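Local coordinates for Alr1585 protein (PDB 5C2I), which probably acts as a haem-dependent dye-decolorizing (DyP-type) peroxidase, using hydrogen peroxide to oxidise dyes and other substrates, at residues Leu27-Asn33 / Ile70-Gln76; Gly37-Asp41 / Gly90-Ala94; Leu98-Tyr103 / Pro118-Gly122; Thr139-Phe144 / Met450-Glu454. The protein carries 1 engineered substitution. All coordinates share one frame; numbering follows the deposited sequence.

Contact 1: Leu27-Asn33 / Ile70-Gln76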
loop_
_atom_site.group_PDB
_atom_site.type_symbol
_atom_site.label_atom_id
_atom_site.label_comp_id
_atom_site.label_asym_id
_atom_site.label_seq_id
_atom_site.Cartn_x
_atom_site.Cartn_y
_atom_site.Cartn_z
ATOM N N LEU A 27 -18.534 -13.139 33.332
ATOM C CA LEU A 27 -18.068 -12.371 32.182
ATOM C C LEU A 27 -18.501 -10.886 32.254
ATOM O O LEU A 27 -17.858 -10.018 31.687
ATOM C CB LEU A 27 -18.572 -12.989 30.871
ATOM C CG LEU A 27 -18.016 -14.370 30.510
ATOM C CD1 LEU A 27 -18.635 -14.889 29.212
ATOM C CD2 LEU A 27 -16.497 -14.348 30.400
ATOM N N ASN A 28 -19.624 -10.613 32.908
ATOM C CA ASN A 28 -20.119 -9.264 33.050
ATOM C C ASN A 28 -19.292 -8.416 33.991
ATOM O O ASN A 28 -19.182 -7.230 33.794
ATOM C CB ASN A 28 -21.565 -9.283 33.585
ATOM C CG ASN A 28 -22.254 -7.945 33.386
ATOM O OD1 ASN A 28 -22.251 -7.379 32.287
ATOM N ND2 ASN A 28 -22.775 -7.376 34.481
ATOM N N ASP A 29 -18.708 -9.024 35.014
ATOM C CA ASP A 29 -17.958 -8.284 36.056
ATOM C C ASP A 29 -16.460 -8.406 35.957
ATOM O O ASP A 29 -15.708 -7.736 36.728
ATOM C CB ASP A 29 -18.417 -8.710 37.473
ATOM C CG ASP A 29 -18.195 -7.603 38.527
ATOM O OD1 ASP A 29 -18.267 -6.419 38.141
ATOM O OD2 ASP A 29 -18.044 -7.931 39.744
ATOM N N LEU A 30 -15.996 -9.245 35.034
ATOM C CA LEU A 30 -14.541 -9.442 34.803
ATOM C C LEU A 30 -14.103 -8.464 33.741
ATOM O O LEU A 30 -14.785 -8.313 32.703
ATOM C CB LEU A 30 -14.283 -10.864 34.294
ATOM C CG LEU A 30 -12.855 -11.228 33.868
ATOM C CD1 LEU A 30 -11.943 -11.271 35.100
ATOM C CD2 LEU A 30 -12.828 -12.562 33.164
ATOM N N GLN A 31 -12.966 -7.837 33.936
ATOM C CA GLN A 31 -12.403 -6.965 32.891
ATOM C C GLN A 31 -11.970 -7.789 31.652
ATOM O O GLN A 31 -11.596 -8.953 31.753
ATOM C CB GLN A 31 -11.186 -6.198 33.407
ATOM C CG GLN A 31 -11.529 -5.145 34.437
ATOM C CD GLN A 31 -10.372 -4.214 34.707
ATOM O OE1 GLN A 31 -9.816 -3.601 33.780
ATOM N NE2 GLN A 31 -10.009 -4.084 35.965
ATOM N N GLY A 32 -12.034 -7.166 30.487
ATOM C CA GLY A 32 -11.502 -7.721 29.252
ATOM C C GLY A 32 -9.983 -7.804 29.223
ATOM O O GLY A 32 -9.300 -7.396 30.176
ATOM N N ASN A 33 -9.462 -8.382 28.131
ATOM C CA ASN A 33 -8.023 -8.543 27.876
ATOM C C ASN A 33 -7.362 -9.618 28.723
ATOM O O ASN A 33 -6.159 -9.860 28.578
ATOM C CB ASN A 33 -7.280 -7.200 28.048
ATOM C CG ASN A 33 -5.927 -7.155 27.362
ATOM O OD1 ASN A 33 -5.727 -7.713 26.279
ATOM N ND2 ASN A 33 -4.993 -6.442 27.983
ATOM N N ILE A 70 -14.365 1.295 31.291
ATOM C CA ILE A 70 -13.771 -0.041 31.455
ATOM C C ILE A 70 -14.595 -1.061 30.670
ATOM O O ILE A 70 -15.828 -1.101 30.754
ATOM C CB ILE A 70 -13.603 -0.442 32.932
ATOM C CG1 ILE A 70 -12.548 0.479 33.592
ATOM C CG2 ILE A 70 -13.147 -1.882 33.036
ATOM C CD1 ILE A 70 -12.322 0.239 35.060
ATOM N N THR A 71 -13.885 -1.927 29.975
ATOM C CA THR A 71 -14.474 -2.954 29.138
ATOM C C THR A 71 -14.534 -4.263 29.905
ATOM O O THR A 71 -13.502 -4.790 30.277
ATOM C CB THR A 71 -13.610 -3.152 27.884
ATOM O OG1 THR A 71 -13.358 -1.891 27.261
ATOM C CG2 THR A 71 -14.305 -4.065 26.865
ATOM N N SER A 72 -15.736 -4.823 30.063
ATOM C CA SER A 72 -15.855 -6.174 30.602
ATOM C C SER A 72 -15.512 -7.234 29.530
ATOM O O SER A 72 -15.524 -6.958 28.332
ATOM C CB SER A 72 -17.262 -6.399 31.121
ATOM O OG SER A 72 -18.182 -6.442 30.054
ATOM N N ALA A 73 -15.324 -8.474 29.968
ATOM C CA ALA A 73 -15.170 -9.575 29.027
ATOM C C ALA A 73 -16.410 -9.753 28.137
ATOM O O ALA A 73 -16.293 -10.011 26.941
ATOM C CB ALA A 73 -14.849 -10.849 29.773
ATOM N N LYS A 74 -17.592 -9.565 28.710
ATOM C CA LYS A 74 -18.817 -9.617 27.940
ATOM C C LYS A 74 -18.877 -8.517 26.891
ATOM O O LYS A 74 -19.189 -8.790 25.733
ATOM C CB LYS A 74 -20.051 -9.561 28.873
ATOM C CG LYS A 74 -21.444 -9.489 28.209
ATOM C CD LYS A 74 -22.530 -8.937 29.157
ATOM C CE LYS A 74 -23.961 -9.163 28.564
ATOM N NZ LYS A 74 -24.191 -8.240 27.410
ATOM N N LYS A 75 -18.581 -7.296 27.278
ATOM C CA LYS A 75 -18.579 -6.165 26.339
ATOM C C LYS A 75 -17.543 -6.389 25.231
ATOM O O LYS A 75 -17.841 -6.150 24.068
ATOM C CB LYS A 75 -18.328 -4.838 27.059
ATOM C CG LYS A 75 -18.339 -3.619 26.149
ATOM C CD LYS A 75 -19.746 -3.322 25.656
ATOM C CE LYS A 75 -19.730 -2.181 24.626
ATOM N NZ LYS A 75 -21.058 -1.866 24.068
ATOM N N GLN A 76 -16.360 -6.850 25.604
ATOM C CA GLN A 76 -15.307 -7.145 24.627
ATOM C C GLN A 76 -15.806 -8.153 23.562
ATOM O O GLN A 76 -15.675 -7.898 22.355
ATOM C CB GLN A 76 -14.093 -7.708 25.320
ATOM C CG GLN A 76 -12.950 -8.024 24.394
ATOM C CD GLN A 76 -11.815 -8.721 25.076
ATOM O OE1 GLN A 76 -11.699 -8.668 26.308
ATOM N NE2 GLN A 76 -10.909 -9.330 24.284
HETATM O O HOH W 1 -20.673 -5.950 30.880
#
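Leu27 rests its CD2 methyl on CB of Ala73, 3.9 Å away, and CD2 of Leu30 comes somewhat less closely to the same CB. Beside these contacts the backbones bond directly. Ala73 N gives to Leu30 O at 2.8 Å, and Lys74 N gives to Leu27 O at 3.0 Å, approaching from above the carbonyl plane. Ser72 OG, held between its own backbone N and carbonyl carbon (chi1 69°), takes Lys75 N at 2.9 Å, and a water ties it to Asn28 OD1. Asn28 and Lys74 lie side by side, the lysine's CD against Asn28 OD1 and its ammonium continuing to Asp78. Further along, Gly32 N meets Thr71 O at 2.8 Å in a nearly straight bond (170°), beside the single beta bridge of Gln31 with Ser72. Gln31 crosses CG2 of Ile70 while its amide nitrogen bonds Phe96 O. Gln76 reaches out fully extended, CG anti to the backbone N (chi1 -179°), so that OE1 accepts Asn33 N at 2.9 Å while NE2 bonds Lys36 O. With an alanine here the amide is gone, and Asn33 N and Lys36 O would probably lose these mates. Ser72 is thus a classic serine N-cap: it opens helix 73-86 of the DyP alpha+beta barrel domain, whose first two N-H groups are taken by a carbonyl just past the end of helix 24-29 (Leu30) and one in its last turn (Leu27).

Contact 2: Gly37-Asp41 / Gly90-Ala94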
loop_
_atom_site.group_PDB
_atom_site.type_symbol
_atom_site.label_atom_id
_atom_site.label_comp_id
_atom_site.label_asym_id
_atom_site.label_seq_id
_atom_site.Cartn_x
_atom_site.Cartn_y
_atom_site.Cartn_z
ATOM N N GLY A 37 -7.270 -11.615 24.530
ATOM C CA GLY A 37 -6.616 -10.321 24.277
ATOM C C GLY A 37 -7.517 -9.317 23.579
ATOM O O GLY A 37 -8.378 -9.691 22.786
ATOM N N HIS A 38 -7.353 -8.035 23.907
ATOM C CA HIS A 38 -8.221 -6.991 23.309
ATOM C C HIS A 38 -8.078 -6.908 21.780
ATOM O O HIS A 38 -8.997 -6.456 21.121
ATOM C CB HIS A 38 -8.044 -5.611 23.979
ATOM C CG HIS A 38 -6.671 -5.018 23.863
ATOM N ND1 HIS A 38 -6.127 -4.627 22.653
ATOM C CD2 HIS A 38 -5.768 -4.671 24.810
ATOM C CE1 HIS A 38 -4.933 -4.100 22.862
ATOM N NE2 HIS A 38 -4.691 -4.111 24.163
ATOM N N GLY A 39 -6.952 -7.348 21.255
ATOM C CA GLY A 39 -6.710 -7.392 19.808
ATOM C C GLY A 39 -6.624 -6.064 19.053
ATOM O O GLY A 39 -6.764 -6.042 17.833
ATOM N N ARG A 40 -6.493 -4.943 19.762
ATOM C CA ARG A 40 -6.434 -3.631 19.105
ATOM C C ARG A 40 -4.993 -3.346 18.713
ATOM O O ARG A 40 -4.041 -3.766 19.391
ATOM C CB ARG A 40 -6.972 -2.504 20.003
ATOM C CG ARG A 40 -8.352 -2.733 20.650
ATOM C CD ARG A 40 -9.524 -2.872 19.681
ATOM N NE ARG A 40 -10.750 -3.066 20.492
ATOM C CZ ARG A 40 -11.656 -2.141 20.788
ATOM N NH1 ARG A 40 -11.602 -0.888 20.318
ATOM N NH2 ARG A 40 -12.649 -2.444 21.614
ATOM N N ASP A 41 -4.832 -2.588 17.647
ATOM C CA ASP A 41 -3.496 -2.327 17.092
ATOM C C ASP A 41 -2.652 -1.302 17.851
ATOM O O ASP A 41 -1.444 -1.270 17.699
ATOM C CB ASP A 41 -3.628 -1.847 15.655
ATOM C CG ASP A 41 -3.875 -2.992 14.700
ATOM O OD1 ASP A 41 -3.240 -4.077 14.890
ATOM O OD2 ASP A 41 -4.694 -2.775 13.773
ATOM N N GLY A 90 -16.381 -0.768 17.757
ATOM C CA GLY A 90 -16.891 -0.473 19.082
ATOM C C GLY A 90 -16.224 0.726 19.731
ATOM O O GLY A 90 -15.477 1.471 19.100
ATOM N N ASP A 91 -16.543 0.917 20.996
ATOM C CA ASP A 91 -15.882 1.918 21.823
ATOM C C ASP A 91 -14.395 1.571 21.933
ATOM O O ASP A 91 -13.979 0.440 21.624
ATOM C CB ASP A 91 -16.467 1.885 23.239
ATOM C CG ASP A 91 -17.936 2.280 23.303
ATOM O OD1 ASP A 91 -18.420 3.021 22.424
ATOM O OD2 ASP A 91 -18.608 1.831 24.255
ATOM N N VAL A 92 -13.592 2.519 22.423
ATOM C CA VAL A 92 -12.245 2.185 22.854
ATOM C C VAL A 92 -12.298 1.070 23.859
ATOM O O VAL A 92 -13.286 0.896 24.587
ATOM C CB VAL A 92 -11.450 3.369 23.515
ATOM C CG1 VAL A 92 -11.110 4.417 22.491
ATOM C CG2 VAL A 92 -12.174 3.981 24.676
ATOM N N PHE A 93 -11.218 0.326 23.926
ATOM C CA PHE A 93 -11.044 -0.699 24.933
ATOM C C PHE A 93 -10.334 -0.093 26.137
ATOM O O PHE A 93 -9.381 0.681 25.971
ATOM C CB PHE A 93 -10.187 -1.857 24.378
ATOM C CG PHE A 93 -9.997 -2.963 25.366
ATOM C CD1 PHE A 93 -8.974 -2.883 26.324
ATOM C CD2 PHE A 93 -10.946 -3.965 25.478
ATOM C CE1 PHE A 93 -8.914 -3.799 27.353
ATOM C CE2 PHE A 93 -10.833 -4.942 26.460
ATOM C CZ PHE A 93 -9.810 -4.857 27.384
ATOM N N ALA A 94 -10.751 -0.440 27.353
ATOM C CA ALA A 94 -10.028 0.062 28.545
ATOM C C ALA A 94 -9.931 -0.965 29.677
ATOM O O ALA A 94 -10.930 -1.645 30.006
ATOM C CB ALA A 94 -10.670 1.350 29.048
#
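His38 and Phe93 are the residues whose backbones come nearest, yet their CA atoms stay 7.1 Å apart and no backbone hydrogen bond spans the two segments. Residues 37-41 form a loop that turns at Gly39, where phi is positive; residues 90-94 run extended into a strand. The gap is filled by side chains. Phe93 sends its ring across with CG anti to the backbone N (chi1 -179°), and CB of His38 sits over the centre of one ring face, 3.5 Å from the centroid and 8° off the normal, a clear CH-pi contact. The imidazole itself lies oblique to the phenyl ring. Its rotation is fixed by ND1, which accepts Arg40 N at 2.9 Å, in the plane of the imidazole. Strand 93-98 is an outermost strand of the first sheet, whose 2-3-1-4 order in its four main strands is that of a ferredoxin-like fold, and the loop leads into strand 42-50 of the same sheet. Arg40, bent at chi2, grips Asp91 O end-on: NH1 at 3.0 Å and NH2 at 3.2 Å both point to this one oxygen, which lies in the guanidinium plane. CB of Phe93 covers one face of the guanidinium group, 3.7 Å from NH2, and the phenyl ring is turned 73° from it. NH2 also forms a salt bridge with Glu79 on helix 73-86.

Contact 3: Leu98-Tyr103 / Pro118-Gly122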
loop_
_atom_site.group_PDB
_atom_site.type_symbol
_atom_site.label_atom_id
_atom_site.label_comp_id
_atom_site.label_asym_id
_atom_site.label_seq_id
_atom_site.Cartn_x
_atom_site.Cartn_y
_atom_site.Cartn_z
ATOM N N LEU A 98 -4.629 -1.861 39.711
ATOM C CA LEU A 98 -4.079 -1.307 40.956
ATOM C C LEU A 98 -2.882 -2.095 41.425
ATOM O O LEU A 98 -2.889 -3.325 41.389
ATOM C CB LEU A 98 -5.136 -1.293 42.083
ATOM C CG LEU A 98 -6.267 -0.279 41.894
ATOM C CD1 LEU A 98 -7.426 -0.603 42.813
ATOM C CD2 LEU A 98 -5.769 1.134 42.121
ATOM N N SER A 99 -1.855 -1.382 41.895
ATOM C CA SER A 99 -0.754 -2.006 42.631
ATOM C C SER A 99 -1.129 -2.167 44.098
ATOM O O SER A 99 -2.118 -1.572 44.566
ATOM C CB SER A 99 0.516 -1.142 42.537
ATOM O OG SER A 99 0.382 0.060 43.291
ATOM N N ARG A 100 -0.324 -2.922 44.846
ATOM C CA ARG A 100 -0.517 -2.952 46.291
ATOM C C ARG A 100 -0.452 -1.551 46.895
ATOM O O ARG A 100 -1.274 -1.183 47.769
ATOM C CB ARG A 100 0.459 -3.897 46.990
ATOM C CG ARG A 100 0.248 -3.937 48.532
ATOM C CD ARG A 100 1.159 -2.962 49.279
ATOM N NE ARG A 100 2.580 -3.356 49.160
ATOM C CZ ARG A 100 3.631 -2.689 49.632
ATOM N NH1 ARG A 100 3.499 -1.583 50.347
ATOM N NH2 ARG A 100 4.851 -3.205 49.469
ATOM N N HIS A 101 0.517 -0.736 46.458
ATOM C CA HIS A 101 0.624 0.637 46.973
ATOM C C HIS A 101 -0.655 1.417 46.677
ATOM O O HIS A 101 -1.081 2.279 47.455
ATOM C CB HIS A 101 1.878 1.371 46.445
ATOM C CG HIS A 101 3.139 1.061 47.200
ATOM N ND1 HIS A 101 4.133 0.257 46.683
ATOM C CD2 HIS A 101 3.573 1.431 48.427
ATOM C CE1 HIS A 101 5.134 0.166 47.537
ATOM N NE2 HIS A 101 4.818 0.864 48.605
ATOM N N GLY A 102 -1.244 1.155 45.531
ATOM C CA GLY A 102 -2.495 1.804 45.148
ATOM C C GLY A 102 -3.640 1.466 46.079
ATOM O O GLY A 102 -4.427 2.318 46.435
ATOM N N TYR A 103 -3.746 0.203 46.447
ATOM C CA TYR A 103 -4.726 -0.226 47.447
ATOM C C TYR A 103 -4.513 0.477 48.770
ATOM O O TYR A 103 -5.474 0.916 49.406
ATOM C CB TYR A 103 -4.679 -1.749 47.648
ATOM C CG TYR A 103 -5.573 -2.538 46.675
ATOM C CD1 TYR A 103 -6.918 -2.793 46.984
ATOM C CD2 TYR A 103 -5.063 -3.052 45.484
ATOM C CE1 TYR A 103 -7.721 -3.549 46.114
ATOM C CE2 TYR A 103 -5.865 -3.769 44.597
ATOM C CZ TYR A 103 -7.196 -4.010 44.927
ATOM O OH TYR A 103 -7.980 -4.707 44.033
ATOM N N PRO A 118 3.990 -11.933 45.766
ATOM C CA PRO A 118 4.794 -11.024 44.962
ATOM C C PRO A 118 4.046 -9.705 44.729
ATOM O O PRO A 118 4.658 -8.629 44.790
ATOM C CB PRO A 118 4.982 -11.804 43.658
ATOM C CG PRO A 118 5.013 -13.244 44.133
ATOM C CD PRO A 118 4.004 -13.303 45.229
ATOM N N PHE A 119 2.760 -9.791 44.445
ATOM C CA PHE A 119 1.941 -8.569 44.223
ATOM C C PHE A 119 2.056 -7.635 45.432
ATOM O O PHE A 119 2.300 -6.442 45.264
ATOM C CB PHE A 119 0.475 -8.967 43.956
ATOM C CG PHE A 119 -0.500 -7.850 44.170
ATOM C CD1 PHE A 119 -0.678 -6.900 43.207
ATOM C CD2 PHE A 119 -1.183 -7.729 45.370
ATOM C CE1 PHE A 119 -1.599 -5.864 43.395
ATOM C CE2 PHE A 119 -2.108 -6.714 45.568
ATOM C CZ PHE A 119 -2.302 -5.764 44.592
ATOM N N ARG A 120 1.959 -8.196 46.637
ATOM C CA ARG A 120 2.103 -7.380 47.868
ATOM C C ARG A 120 3.496 -6.824 48.086
ATOM O O ARG A 120 3.674 -5.681 48.528
ATOM C CB ARG A 120 1.700 -8.163 49.068
ATOM C CG ARG A 120 0.215 -8.432 49.088
ATOM C CD ARG A 120 -0.148 -9.052 50.405
ATOM N NE ARG A 120 -1.568 -9.012 50.567
ATOM C CZ ARG A 120 -2.196 -9.138 51.702
ATOM N NH1 ARG A 120 -1.536 -9.363 52.806
ATOM N NH2 ARG A 120 -3.497 -9.097 51.691
ATOM N N MET A 121 4.489 -7.591 47.728
ATOM C CA MET A 121 5.860 -7.148 47.900
ATOM C C MET A 121 6.207 -6.011 46.928
ATOM O O MET A 121 6.961 -5.117 47.271
ATOM C CB MET A 121 6.801 -8.349 47.729
ATOM C CG MET A 121 6.674 -9.330 48.890
ATOM S SD MET A 121 7.342 -10.943 48.497
ATOM C CE MET A 121 9.091 -10.698 48.949
ATOM N N GLY A 122 5.711 -6.091 45.698
ATOM C CA GLY A 122 6.078 -5.137 44.657
ATOM C C GLY A 122 7.340 -5.572 43.909
ATOM O O GLY A 122 8.193 -6.257 44.455
HETATM O O HOH W 2 1.987 -4.248 43.713
#
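Arg100 starts with CG anti to its backbone N (chi1 -180°) and then folds at chi2 (-94°) and again at chi3, which curls the guanidinium round onto the carbonyl of Arg120. Phe119 likewise carries CG opposite the backbone N (chi1 161°) and brings its ring against the start of helix 100-105. The guanidinium takes Arg120 O side-on with two nitrogens, NE at 2.6 Å and NH2 at 2.9 Å; the oxygen lies near the guanidinium plane. Because this carbonyl belongs to the last turn of helix 117-121, the positive group probably interacts well with the negative end of the helix dipole. NH1 turns instead to Glu104 in a salt bridge. At the opening of helix 100-105, Ser99 is the N-cap, its OG accepting Gly102 N at 3.0 Å and also bonded to Ile148 O. This helix follows directly on strand 93-98 of the ferredoxin-like sheet, and Leu98 pairs through its backbone with Phe457 of strand 448-458, part of the second sheet. A water bridges the helices, accepting from Arg100 N and donating to Phe119 O at 2.7 Å. CB of Arg100 lies over one face of the Phe119 ring, offset toward the rim, while Leu98 O meets the ring edge at CE1, 3.5 Å away. Tyr103 CD2 approaches Phe119 CZ to 4.0 Å, also at that ring's edge, and the two side chains cross at about a right angle.

Contact 4: Thr139-Phe144 / Met450-Glu454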
loop_
_atom_site.group_PDB
_atom_site.type_symbol
_atom_site.label_atom_id
_atom_site.label_comp_id
_atom_site.label_asym_id
_atom_site.label_seq_id
_atom_site.Cartn_x
_atom_site.Cartn_y
_atom_site.Cartn_z
ATOM N N THR A 139 18.842 1.360 37.980
ATOM C CA THR A 139 19.048 1.293 36.532
ATOM C C THR A 139 17.767 1.416 35.742
ATOM O O THR A 139 17.812 1.522 34.518
ATOM C CB THR A 139 19.730 -0.017 36.093
ATOM O OG1 THR A 139 18.816 -1.114 36.260
ATOM C CG2 THR A 139 21.017 -0.261 36.880
ATOM N N TRP A 140 16.616 1.368 36.411
ATOM C CA TRP A 140 15.345 1.461 35.729
ATOM C C TRP A 140 15.136 2.833 35.118
ATOM O O TRP A 140 15.711 3.805 35.582
ATOM C CB TRP A 140 14.195 1.223 36.689
ATOM C CG TRP A 140 14.005 -0.188 37.179
ATOM C CD1 TRP A 140 14.851 -1.241 37.062
ATOM C CD2 TRP A 140 12.866 -0.664 37.914
ATOM N NE1 TRP A 140 14.267 -2.374 37.647
ATOM C CE2 TRP A 140 13.081 -2.008 38.222
ATOM C CE3 TRP A 140 11.696 -0.050 38.375
ATOM C CZ2 TRP A 140 12.121 -2.792 38.885
ATOM C CZ3 TRP A 140 10.745 -0.839 39.062
ATOM C CH2 TRP A 140 10.979 -2.181 39.302
ATOM N N GLU A 141 14.338 2.886 34.060
ATOM C CA GLU A 141 13.876 4.163 33.547
ATOM C C GLU A 141 13.165 4.945 34.651
ATOM O O GLU A 141 12.477 4.368 35.515
ATOM C CB GLU A 141 12.997 3.974 32.323
ATOM C CG GLU A 141 13.869 3.621 31.119
ATOM C CD GLU A 141 13.107 3.377 29.838
ATOM O OE1 GLU A 141 11.901 3.625 29.781
ATOM O OE2 GLU A 141 13.758 2.918 28.860
ATOM N N LEU A 142 13.393 6.267 34.648
ATOM C CA LEU A 142 12.905 7.159 35.718
ATOM C C LEU A 142 11.429 6.978 36.058
ATOM O O LEU A 142 11.076 6.899 37.224
ATOM C CB LEU A 142 13.157 8.629 35.348
ATOM C CG LEU A 142 14.613 9.098 35.359
ATOM C CD1 LEU A 142 14.736 10.449 34.657
ATOM C CD2 LEU A 142 15.132 9.194 36.799
ATOM N N GLY A 143 10.581 6.865 35.044
ATOM C CA GLY A 143 9.140 6.687 35.263
ATOM C C GLY A 143 8.803 5.526 36.217
ATOM O O GLY A 143 7.927 5.641 37.088
ATOM N N PHE A 144 9.542 4.426 36.097
ATOM C CA PHE A 144 9.272 3.257 36.893
ATOM C C PHE A 144 9.871 3.319 38.286
ATOM O O PHE A 144 9.554 2.478 39.106
ATOM C CB PHE A 144 9.753 1.999 36.154
ATOM C CG PHE A 144 8.979 1.711 34.882
ATOM C CD1 PHE A 144 7.685 1.223 34.939
ATOM C CD2 PHE A 144 9.528 1.979 33.645
ATOM C CE1 PHE A 144 6.980 0.967 33.789
ATOM C CE2 PHE A 144 8.819 1.732 32.486
ATOM C CZ PHE A 144 7.537 1.233 32.559
ATOM N N MET A 450 15.972 -5.411 31.495
ATOM C CA MET A 450 14.800 -5.010 32.276
ATOM C C MET A 450 14.913 -3.534 32.629
ATOM O O MET A 450 15.846 -3.123 33.343
ATOM C CB MET A 450 14.749 -5.877 33.527
ATOM C CG MET A 450 13.851 -5.404 34.643
ATOM S SD MET A 450 12.128 -5.170 34.195
ATOM C CE MET A 450 11.495 -4.798 35.841
ATOM N N LYS A 451 13.960 -2.735 32.160
ATOM C CA LYS A 451 13.989 -1.282 32.360
ATOM C C LYS A 451 12.969 -0.783 33.386
ATOM O O LYS A 451 12.910 0.402 33.666
ATOM C CB LYS A 451 13.703 -0.582 31.012
ATOM C CG LYS A 451 14.689 -0.886 29.885
ATOM C CD LYS A 451 16.142 -0.752 30.286
ATOM C CE LYS A 451 16.487 0.675 30.566
ATOM N NZ LYS A 451 17.960 0.770 30.719
ATOM N N GLY A 452 12.161 -1.669 33.921
ATOM C CA GLY A 452 11.209 -1.323 34.954
ATOM C C GLY A 452 9.870 -2.009 34.795
ATOM O O GLY A 452 9.562 -2.592 33.753
ATOM N N GLY A 453 9.082 -1.985 35.863
ATOM C CA GLY A 453 7.762 -2.645 35.830
ATOM C C GLY A 453 7.124 -2.695 37.199
ATOM O O GLY A 453 7.649 -2.131 38.146
ATOM N N GLU A 454 5.988 -3.364 37.285
ATOM C CA GLU A 454 5.292 -3.549 38.541
ATOM C C GLU A 454 4.290 -4.641 38.406
ATOM O O GLU A 454 3.887 -5.020 37.282
ATOM C CB GLU A 454 4.618 -2.238 38.968
ATOM C CG GLU A 454 3.970 -2.199 40.335
ATOM C CD GLU A 454 4.910 -2.583 41.469
ATOM O OE1 GLU A 454 5.120 -3.795 41.673
ATOM O OE2 GLU A 454 5.422 -1.683 42.145
HETATM O O HOH W 3 18.158 -2.036 33.700
HETATM O O HOH W 4 17.766 3.128 32.003
#
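Trp140 and Lys451 face each other at the closest backbone approach, where the one direct hydrogen bond runs from Glu141 N to Lys451 O at 2.9 Å. Two waters add indirect links: one donates to both Thr139 OG1 and Met450 O, the other joins Thr139 O to Lys451 NZ, which it meets at 2.7 Å. Aromatic contacts carry most of the rest. Gly452 lays its CA over one face of the Trp140 indole, 3.7 Å from the centroid of the five-membered ring and 21° off its normal, a CH-pi contact. The Phe144 ring has the carbonyl carbon of Gly452 over one face, and its CD1 comes within 3.6 Å of Gly453 N. Gly452 has no side chain to clash with Phe144 CB or crowd Trp140, which lets strand 448-458, part of the second antiparallel sheet, lie against both rings. Met450, its chain bent at chi2 (57°), presses CE on Trp140 CZ2 at 3.7 Å; its SD lies obliquely beside the indole in a Met-aromatic contact and takes a weak hydrogen bond from Gly452 N. Putting a leucine in place of Trp140 would probably leave Gly452 CA without its ring face and open a gap beside the Met450 methyl. Gly453 O, 3.5 Å from Trp140 CZ3, is buried with no polar partner in the model. Of the charges, Glu141 OE2 and Lys451 NZ stay 5.1 Å apart, beyond a salt bridge, although the aliphatic chain of the lysine passes obliquely along the carboxylate. Glu141 OE1 pairs instead with Lys258 and with Gln171 of the second subunit.

How the contacts relate
Contacts 1 and 2 form one neighbourhood, their centres about 11 Å apart: Asn33 OD1 probably accepts from His38 N, Thr71 N probably bonds Ala94 O, and Phe93 CZ packs on the backbone of Gly32. Strand 93-98 then runs from contact 2 to contact 3, whose centre lies about 26 Å from that of contact 2. Contacts 3 and 4, about 16 Å apart between centres, meet where Gly122 CA packs on Glu454 OE1 at 3.4 Å. Strand 448-458 runs past both. Contact 4 also approaches the haem, with the Met450 side chain about 9 Å from the cofactor, and it touches the second subunit.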